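Local coordinates for uncharacterized protein (Staphylococcus aureus subsp. aureus Mu50, PDB 4QPV) that is of unknown function but belongs to the DUF1672 family and has a fold built on repeats of a kinked helix followed by three strands, at residues V73-C85 / F92-E104. Sequence-based numbering, arbitrary orientation. Where two conformers were deposited one is given.
Sequences VGSGDGVEVFVHC and FNASIPFDKSIIE
Ser-95 serves two neighbours at once: its CB sits over the centre of the Phe-82 ring, 3.8 Å from the centroid, while its OG donates a 2.5 Å hydrogen bond to Glu-80 OE2. The three residues lie on one face of a beta hairpin, strands 78-87 and 90-98, which forms two thirds of a three-stranded antiparallel sheet. Glu-80 reaches the hydroxyl because its CG stands anti to the backbone N (chi1 -174°) and the chain beyond stays extended; OE2 accepts through its anti lone pair, and Asn-167 also bonds Ser-95 OG. A small serine suits this place, since its single CB can lie on the ring in a CH-pi contact, 8° off the ring normal, while the hydroxyl turns aside to Glu-80.

Paired backbone hydrogen bonds join Val-79 to Phe-98, Val-81 to Ile-96, Val-83 to Ala-94 and Cys-85 to Phe-92. Pro-97, which has no N-H to give, occupies a non-hydrogen-bonded position opposite Glu-80 and costs the sheet no bond.

The other face is apolar and turns valines toward helix 48-63. Beta-branched Val-79 fits the extended strand and sets CG2 3.9 Å from Phe-98 CB, and Ile-102 CG1 lies over a face of the Phe-98 ring. Further along, Phe-92 CG takes the position between its backbone N and carbonyl carbon (chi1 63°), which swings the ring across to Cys-85.

At the far end a type II' turn from Ser-75 to Gly-78 joins strand 67-75 to strand 78-87. Gly-76 takes the positive phi of the turn, and Gly-78 lies where a CB would run into Phe-98 O. One water bridges Asp-77 O and Lys-100 N, while Lys-100 NZ forms a salt bridge with Asp-39. Back at Phe-92, Cys-85 CB rests over the ring face, 3.5 Å from the centroid, with SG approaching obliquely.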
ATOM      1  N   VAL A  73       3.188 -13.529  -9.945  1.00 25.02           N
ATOM      2  CA  VAL A  73       4.605 -13.622 -10.313  1.00 25.60           C
ATOM      3  C   VAL A  73       5.299 -14.805  -9.674  1.00 28.93           C
ATOM      4  O   VAL A  73       4.811 -15.343  -8.684  1.00 27.74           O
ATOM      5  CB  VAL A  73       5.370 -12.306  -9.927  1.00 29.23           C
ATOM      6  CG1 VAL A  73       4.848 -11.090 -10.701  1.00 28.93           C
ATOM      7  CG2 VAL A  73       5.367 -12.047  -8.408  1.00 28.45           C
ATOM      8  N   GLY A  74       6.467 -15.161 -10.219  1.00 27.01           N
ATOM      9  CA  GLY A  74       7.364 -16.128  -9.599  1.00 28.06           C
ATOM     10  C   GLY A  74       7.964 -15.423  -8.382  1.00 32.01           C
ATOM     11  O   GLY A  74       8.219 -14.216  -8.434  1.00 29.95           O
ATOM     12  N   SER A  75       8.142 -16.138  -7.257  1.00 30.32           N
ATOM     13  CA  SER A  75       8.727 -15.574  -6.032  1.00 30.12           C
ATOM     14  C   SER A  75       9.389 -16.712  -5.267  1.00 34.79           C
ATOM     15  O   SER A  75       8.701 -17.658  -4.874  1.00 33.58           O
ATOM     16  CB  SER A  75       7.657 -14.872  -5.195  1.00 32.62           C
ATOM     17  OG  SER A  75       8.237 -14.201  -4.091  1.00 43.10           O
ATOM     18  N   GLY A  76      10.722 -16.647  -5.125  1.00 32.42           N
ATOM     19  CA  GLY A  76      11.510 -17.708  -4.500  1.00 32.68           C
ATOM     20  C   GLY A  76      11.400 -18.937  -5.370  1.00 36.49           C
ATOM     21  O   GLY A  76      11.591 -18.840  -6.589  1.00 36.44           O
ATOM     22  N   ASP A  77      10.998 -20.081  -4.783  1.00 33.70           N
ATOM     23  CA  ASP A  77      10.787 -21.288  -5.584  1.00 34.23           C
ATOM     24  C   ASP A  77       9.271 -21.497  -5.810  1.00 35.22           C
ATOM     25  O   ASP A  77       8.854 -22.524  -6.353  1.00 35.62           O
ATOM     26  CB  ASP A  77      11.466 -22.540  -4.954  1.00 38.37           C
ATOM     27  CG  ASP A  77      10.890 -23.081  -3.657  1.00 49.14           C
ATOM     28  OD1 ASP A  77      10.197 -22.317  -2.939  1.00 46.42           O
ATOM     29  OD2 ASP A  77      11.177 -24.251  -3.330  1.00 59.85           O
ATOM     30  N   GLY A  78       8.475 -20.521  -5.379  1.00 29.81           N
ATOM     31  CA  GLY A  78       7.027 -20.542  -5.545  1.00 27.27           C
ATOM     32  C   GLY A  78       6.500 -19.360  -6.330  1.00 30.17           C
ATOM     33  O   GLY A  78       7.126 -18.882  -7.282  1.00 30.57           O
ATOM     34  N   VAL A  79       5.323 -18.900  -5.951  1.00 26.08           N
ATOM     35  CA  VAL A  79       4.658 -17.797  -6.639  1.00 24.41           C
ATOM     36  C   VAL A  79       4.162 -16.789  -5.607  1.00 27.85           C
ATOM     37  O   VAL A  79       4.204 -17.045  -4.395  1.00 26.13           O
ATOM     38  CB  VAL A  79       3.500 -18.290  -7.555  1.00 26.80           C
ATOM     39  CG1 VAL A  79       4.023 -19.225  -8.652  1.00 27.65           C
ATOM     40  CG2 VAL A  79       2.387 -18.969  -6.737  1.00 25.92           C
ATOM     41  N   GLU A  80       3.702 -15.654  -6.098  1.00 24.81           N
ATOM     42  CA  GLU A  80       3.163 -14.575  -5.270  1.00 24.75           C
ATOM     43  C   GLU A  80       2.040 -13.875  -6.023  1.00 26.60           C
ATOM     44  O   GLU A  80       2.177 -13.607  -7.217  1.00 25.69           O
ATOM     45  CB  GLU A  80       4.267 -13.595  -4.890  1.00 25.39           C
ATOM     46  CG  GLU A  80       3.829 -12.510  -3.911  1.00 27.52           C
ATOM     47  CD  GLU A  80       5.006 -11.715  -3.387  1.00 46.89           C
ATOM     48  OE1 GLU A  80       6.157 -12.002  -3.794  1.00 45.27           O
ATOM     49  OE2 GLU A  80       4.778 -10.808  -2.558  1.00 36.75           O
ATOM     50  N   VAL A  81       0.929 -13.599  -5.321  1.00 23.34           N
ATOM     51  CA  VAL A  81      -0.252 -12.938  -5.889  0.50 22.60           C
ATOM     52  C   VAL A  81      -0.423 -11.580  -5.247  1.00 25.98           C
ATOM     53  O   VAL A  81      -0.556 -11.507  -4.024  1.00 26.05           O
ATOM     54  CB  VAL A  81      -1.570 -13.750  -5.721  0.50 26.80           C
ATOM     55  CG1 VAL A  81      -2.699 -13.162  -6.569  0.50 26.12           C
ATOM     56  CG2 VAL A  81      -1.374 -15.218  -6.024  0.50 27.32           C
ATOM     57  N   PHE A  82      -0.463 -10.529  -6.062  1.00 21.56           N
ATOM     58  CA  PHE A  82      -0.715  -9.157  -5.624  1.00 20.32           C
ATOM     59  C   PHE A  82      -2.215  -8.982  -5.797  1.00 24.44           C
ATOM     60  O   PHE A  82      -2.758  -9.459  -6.803  1.00 22.66           O
ATOM     61  CB  PHE A  82       0.086  -8.170  -6.478  1.00 21.31           C
ATOM     62  CG  PHE A  82       1.552  -8.147  -6.129  1.00 22.08           C
ATOM     63  CD1 PHE A  82       2.392  -9.206  -6.490  1.00 24.13           C
ATOM     64  CD2 PHE A  82       2.101  -7.070  -5.442  1.00 23.02           C
ATOM     65  CE1 PHE A  82       3.744  -9.194  -6.141  1.00 25.43           C
ATOM     66  CE2 PHE A  82       3.457  -7.060  -5.095  1.00 24.52           C
ATOM     67  CZ  PHE A  82       4.266  -8.115  -5.450  1.00 24.16           C
ATOM     68  N   VAL A  83      -2.882  -8.369  -4.817  1.00 22.82           N
ATOM     69  CA  VAL A  83      -4.325  -8.178  -4.853  1.00 22.17           C
ATOM     70  C   VAL A  83      -4.685  -6.718  -4.539  1.00 26.61           C
ATOM     71  O   VAL A  83      -3.944  -6.031  -3.845  1.00 25.67           O
ATOM     72  CB  VAL A  83      -5.092  -9.149  -3.899  1.00 24.72           C
ATOM     73  CG1 VAL A  83      -4.823 -10.627  -4.230  1.00 23.88           C
ATOM     74  CG2 VAL A  83      -4.796  -8.849  -2.415  1.00 24.70           C
ATOM     75  N   HIS A  84      -5.835  -6.275  -5.043  1.00 24.65           N
ATOM     76  CA  HIS A  84      -6.409  -4.982  -4.718  1.00 23.72           C
ATOM     77  C   HIS A  84      -7.767  -5.233  -4.096  1.00 26.51           C
ATOM     78  O   HIS A  84      -8.553  -6.052  -4.589  1.00 25.27           O
ATOM     79  CB  HIS A  84      -6.516  -4.036  -5.937  1.00 24.52           C
ATOM     80  CG  HIS A  84      -7.112  -2.693  -5.596  1.00 27.17           C
ATOM     81  ND1 HIS A  84      -6.407  -1.757  -4.857  1.00 28.90           N
ATOM     82  CD2 HIS A  84      -8.335  -2.180  -5.895  1.00 29.07           C
ATOM     83  CE1 HIS A  84      -7.206  -0.701  -4.747  1.00 28.29           C
ATOM     84  NE2 HIS A  84      -8.370  -0.902  -5.358  1.00 28.87           N
ATOM     85  N   CYS A  85      -8.027  -4.550  -2.997  1.00 23.59           N
ATOM     86  CA  CYS A  85      -9.288  -4.623  -2.287  1.00 23.78           C
ATOM     87  C   CYS A  85      -9.964  -3.268  -2.346  1.00 27.18           C
ATOM     88  O   CYS A  85      -9.312  -2.244  -2.137  1.00 25.36           O
ATOM     89  CB  CYS A  85      -9.067  -5.051  -0.839  1.00 24.61           C
ATOM     90  SG  CYS A  85     -10.601  -5.235   0.119  1.00 29.72           S
ATOM     91  N   PHE A  92      -7.104  -1.377  -0.149  1.00 23.39           N
ATOM     92  CA  PHE A  92      -5.673  -1.666   0.025  1.00 22.53           C
ATOM     93  C   PHE A  92      -5.179  -2.552  -1.097  1.00 25.61           C
ATOM     94  O   PHE A  92      -5.975  -3.142  -1.838  1.00 25.25           O
ATOM     95  CB  PHE A  92      -5.377  -2.364   1.396  1.00 23.62           C
ATOM     96  CG  PHE A  92      -6.017  -3.735   1.589  1.00 25.09           C
ATOM     97  CD1 PHE A  92      -5.422  -4.883   1.068  1.00 27.14           C
ATOM     98  CD2 PHE A  92      -7.247  -3.862   2.230  1.00 26.98           C
ATOM     99  CE1 PHE A  92      -6.041  -6.139   1.203  1.00 27.69           C
ATOM    100  CE2 PHE A  92      -7.839  -5.121   2.417  1.00 30.43           C
ATOM    101  CZ  PHE A  92      -7.231  -6.254   1.904  1.00 28.37           C
ATOM    102  N   ASN A  93      -3.853  -2.621  -1.184  1.00 23.00           N
ATOM    103  CA  ASN A  93      -3.125  -3.554  -2.039  0.50 21.95           C
ATOM    104  C   ASN A  93      -2.261  -4.392  -1.134  1.00 24.62           C
ATOM    105  O   ASN A  93      -1.716  -3.878  -0.149  1.00 23.30           O
ATOM    106  CB  ASN A  93      -2.310  -2.861  -3.111  0.50 24.46           C
ATOM    107  CG  ASN A  93      -3.169  -2.425  -4.262  0.50 34.68           C
ATOM    108  OD1 ASN A  93      -4.046  -1.564  -4.118  0.50 27.92           O
ATOM    109  ND2 ASN A  93      -2.976  -3.047  -5.411  0.50 25.14           N
ATOM    110  N   ALA A  94      -2.179  -5.686  -1.421  1.00 21.78           N
ATOM    111  CA  ALA A  94      -1.405  -6.607  -0.598  1.00 22.53           C
ATOM    112  C   ALA A  94      -0.905  -7.724  -1.467  1.00 24.93           C
ATOM    113  O   ALA A  94      -1.286  -7.798  -2.637  1.00 22.41           O
ATOM    114  CB  ALA A  94      -2.306  -7.165   0.514  1.00 24.41           C
ATOM    115  N   SER A  95      -0.049  -8.591  -0.916  1.00 24.09           N
ATOM    116  CA  SER A  95       0.409  -9.770  -1.653  1.00 23.81           C
ATOM    117  C   SER A  95       0.563 -10.937  -0.716  1.00 28.57           C
ATOM    118  O   SER A  95       0.776 -10.764   0.498  1.00 29.05           O
ATOM    119  CB  SER A  95       1.702  -9.500  -2.424  1.00 26.01           C
ATOM    120  OG  SER A  95       2.831  -9.514  -1.566  1.00 27.73           O
ATOM    121  N   ILE A  96       0.453 -12.142  -1.284  1.00 24.61           N
ATOM    122  CA  ILE A  96       0.574 -13.375  -0.528  0.50 24.79           C
ATOM    123  C   ILE A  96       1.466 -14.353  -1.296  1.00 28.55           C
ATOM    124  O   ILE A  96       1.198 -14.574  -2.483  1.00 27.43           O
ATOM    125  CB  ILE A  96      -0.827 -13.989  -0.190  0.50 27.89           C
ATOM    126  CG1 ILE A  96      -0.724 -15.267   0.669  0.50 29.14           C
ATOM    127  CG2 ILE A  96      -1.714 -14.214  -1.428  0.50 27.65           C
ATOM    128  CD1 ILE A  96      -0.321 -15.053   2.126  0.50 34.29           C
ATOM    129  N   PRO A  97       2.491 -14.967  -0.664  1.00 27.84           N
ATOM    130  CA  PRO A  97       3.270 -15.976  -1.401  1.00 27.28           C
ATOM    131  C   PRO A  97       2.588 -17.335  -1.308  1.00 29.50           C
ATOM    132  O   PRO A  97       1.879 -17.617  -0.331  1.00 29.10           O
ATOM    133  CB  PRO A  97       4.616 -15.958  -0.677  1.00 30.44           C
ATOM    134  CG  PRO A  97       4.265 -15.628   0.746  1.00 36.54           C
ATOM    135  CD  PRO A  97       2.989 -14.826   0.730  1.00 31.89           C
ATOM    136  N   PHE A  98       2.821 -18.200  -2.303  1.00 25.72           N
ATOM    137  CA  PHE A  98       2.330 -19.574  -2.273  1.00 26.02           C
ATOM    138  C   PHE A  98       3.371 -20.533  -2.783  1.00 30.99           C
ATOM    139  O   PHE A  98       4.162 -20.158  -3.645  1.00 30.83           O
ATOM    140  CB  PHE A  98       1.096 -19.730  -3.188  1.00 26.71           C
ATOM    141  CG  PHE A  98      -0.198 -19.084  -2.783  1.00 27.14           C
ATOM    142  CD1 PHE A  98      -0.775 -19.361  -1.545  1.00 30.51           C
ATOM    143  CD2 PHE A  98      -0.930 -18.336  -3.698  1.00 28.06           C
ATOM    144  CE1 PHE A  98      -2.018 -18.818  -1.198  1.00 30.32           C
ATOM    145  CE2 PHE A  98      -2.198 -17.853  -3.373  1.00 30.55           C
ATOM    146  CZ  PHE A  98      -2.739 -18.110  -2.129  1.00 29.11           C
ATOM    147  N   ASP A  99       3.300 -21.800  -2.357  1.00 30.09           N
ATOM    148  CA  ASP A  99       4.122 -22.853  -2.964  1.00 30.84           C
ATOM    149  C   ASP A  99       3.434 -23.237  -4.274  1.00 32.57           C
ATOM    150  O   ASP A  99       2.247 -22.954  -4.435  1.00 30.09           O
ATOM    151  CB  ASP A  99       4.240 -24.083  -2.034  1.00 34.07           C
ATOM    152  CG  ASP A  99       4.980 -23.824  -0.738  1.00 47.00           C
ATOM    153  OD1 ASP A  99       5.884 -22.953  -0.728  1.00 45.80           O
ATOM    154  OD2 ASP A  99       4.662 -24.493   0.264  1.00 56.98           O
ATOM    155  N   LYS A 100       4.146 -23.882  -5.195  1.00 30.13           N
ATOM    156  CA  LYS A 100       3.555 -24.357  -6.460  1.00 30.26           C
ATOM    157  C   LYS A 100       2.381 -25.304  -6.184  1.00 34.20           C
ATOM    158  O   LYS A 100       1.454 -25.367  -6.984  1.00 35.50           O
ATOM    159  CB  LYS A 100       4.624 -25.072  -7.308  1.00 34.12           C
ATOM    160  CG  LYS A 100       5.674 -24.143  -7.912  1.00 39.34           C
ATOM    161  CD  LYS A 100       6.894 -24.953  -8.336  1.00 54.25           C
ATOM    162  CE  LYS A 100       7.101 -24.934  -9.823  1.00 69.55           C
ATOM    163  NZ  LYS A 100       7.907 -26.095 -10.295  1.00 72.56           N
ATOM    164  N   SER A 101       2.393 -26.004  -5.021  1.00 30.89           N
ATOM    165  CA  SER A 101       1.329 -26.937  -4.614  1.00 30.04           C
ATOM    166  C   SER A 101      -0.039 -26.244  -4.410  1.00 30.32           C
ATOM    167  O   SER A 101      -1.039 -26.939  -4.242  1.00 30.84           O
ATOM    168  CB  SER A 101       1.721 -27.687  -3.347  1.00 32.84           C
ATOM    169  OG  SER A 101       1.808 -26.785  -2.257  1.00 39.48           O
ATOM    170  N   ILE A 102      -0.097 -24.905  -4.468  1.00 27.02           N
ATOM    171  CA  ILE A 102      -1.365 -24.164  -4.365  1.00 26.77           C
ATOM    172  C   ILE A 102      -2.379 -24.571  -5.468  1.00 30.05           C
ATOM    173  O   ILE A 102      -3.583 -24.467  -5.242  1.00 29.39           O
ATOM    174  CB  ILE A 102      -1.153 -22.619  -4.348  1.00 28.75           C
ATOM    175  CG1 ILE A 102      -2.408 -21.885  -3.798  1.00 30.34           C
ATOM    176  CG2 ILE A 102      -0.710 -22.070  -5.727  1.00 28.70           C
ATOM    177  CD1 ILE A 102      -2.775 -22.163  -2.325  1.00 27.88           C
ATOM    178  N   ILE A 103      -1.901 -25.068  -6.626  1.00 28.10           N
ATOM    179  CA  ILE A 103      -2.793 -25.477  -7.732  1.00 27.07           C
ATOM    180  C   ILE A 103      -3.495 -26.816  -7.462  1.00 32.76           C
ATOM    181  O   ILE A 103      -4.380 -27.201  -8.229  1.00 31.53           O
ATOM    182  CB  ILE A 103      -1.978 -25.571  -9.062  1.00 29.04           C
ATOM    183  CG1 ILE A 103      -0.942 -26.742  -9.054  1.00 27.77           C
ATOM    184  CG2 ILE A 103      -1.341 -24.210  -9.455  1.00 29.27           C
ATOM    185  CD1 ILE A 103      -0.423 -27.145 -10.486  1.00 28.77           C
ATOM    186  N   GLU A 104      -3.081 -27.540  -6.413  1.00 30.18           N
ATOM    187  CA  GLU A 104      -3.552 -28.904  -6.153  1.00 30.01           C
ATOM    188  C   GLU A 104      -4.975 -29.032  -5.609  1.00 35.12           C
ATOM    189  O   GLU A 104      -5.548 -30.121  -5.697  1.00 35.64           O
ATOM    190  CB  GLU A 104      -2.596 -29.614  -5.194  1.00 31.78           C
ATOM    191  CG  GLU A 104      -1.230 -29.892  -5.812  1.00 32.59           C
ATOM    192  CD  GLU A 104      -0.253 -30.608  -4.904  1.00 41.71           C
ATOM    193  OE1 GLU A 104      -0.673 -31.092  -3.828  1.00 40.40           O
ATOM    194  OE2 GLU A 104       0.944 -30.669  -5.260  1.00 41.03           O
TER
HETATM  195  O   HOH W   1       6.973 -24.133  -4.776  1.00 34.47           O
HETATM  196  O   HOH W   2       7.475 -22.683  -2.592  1.00 46.24           O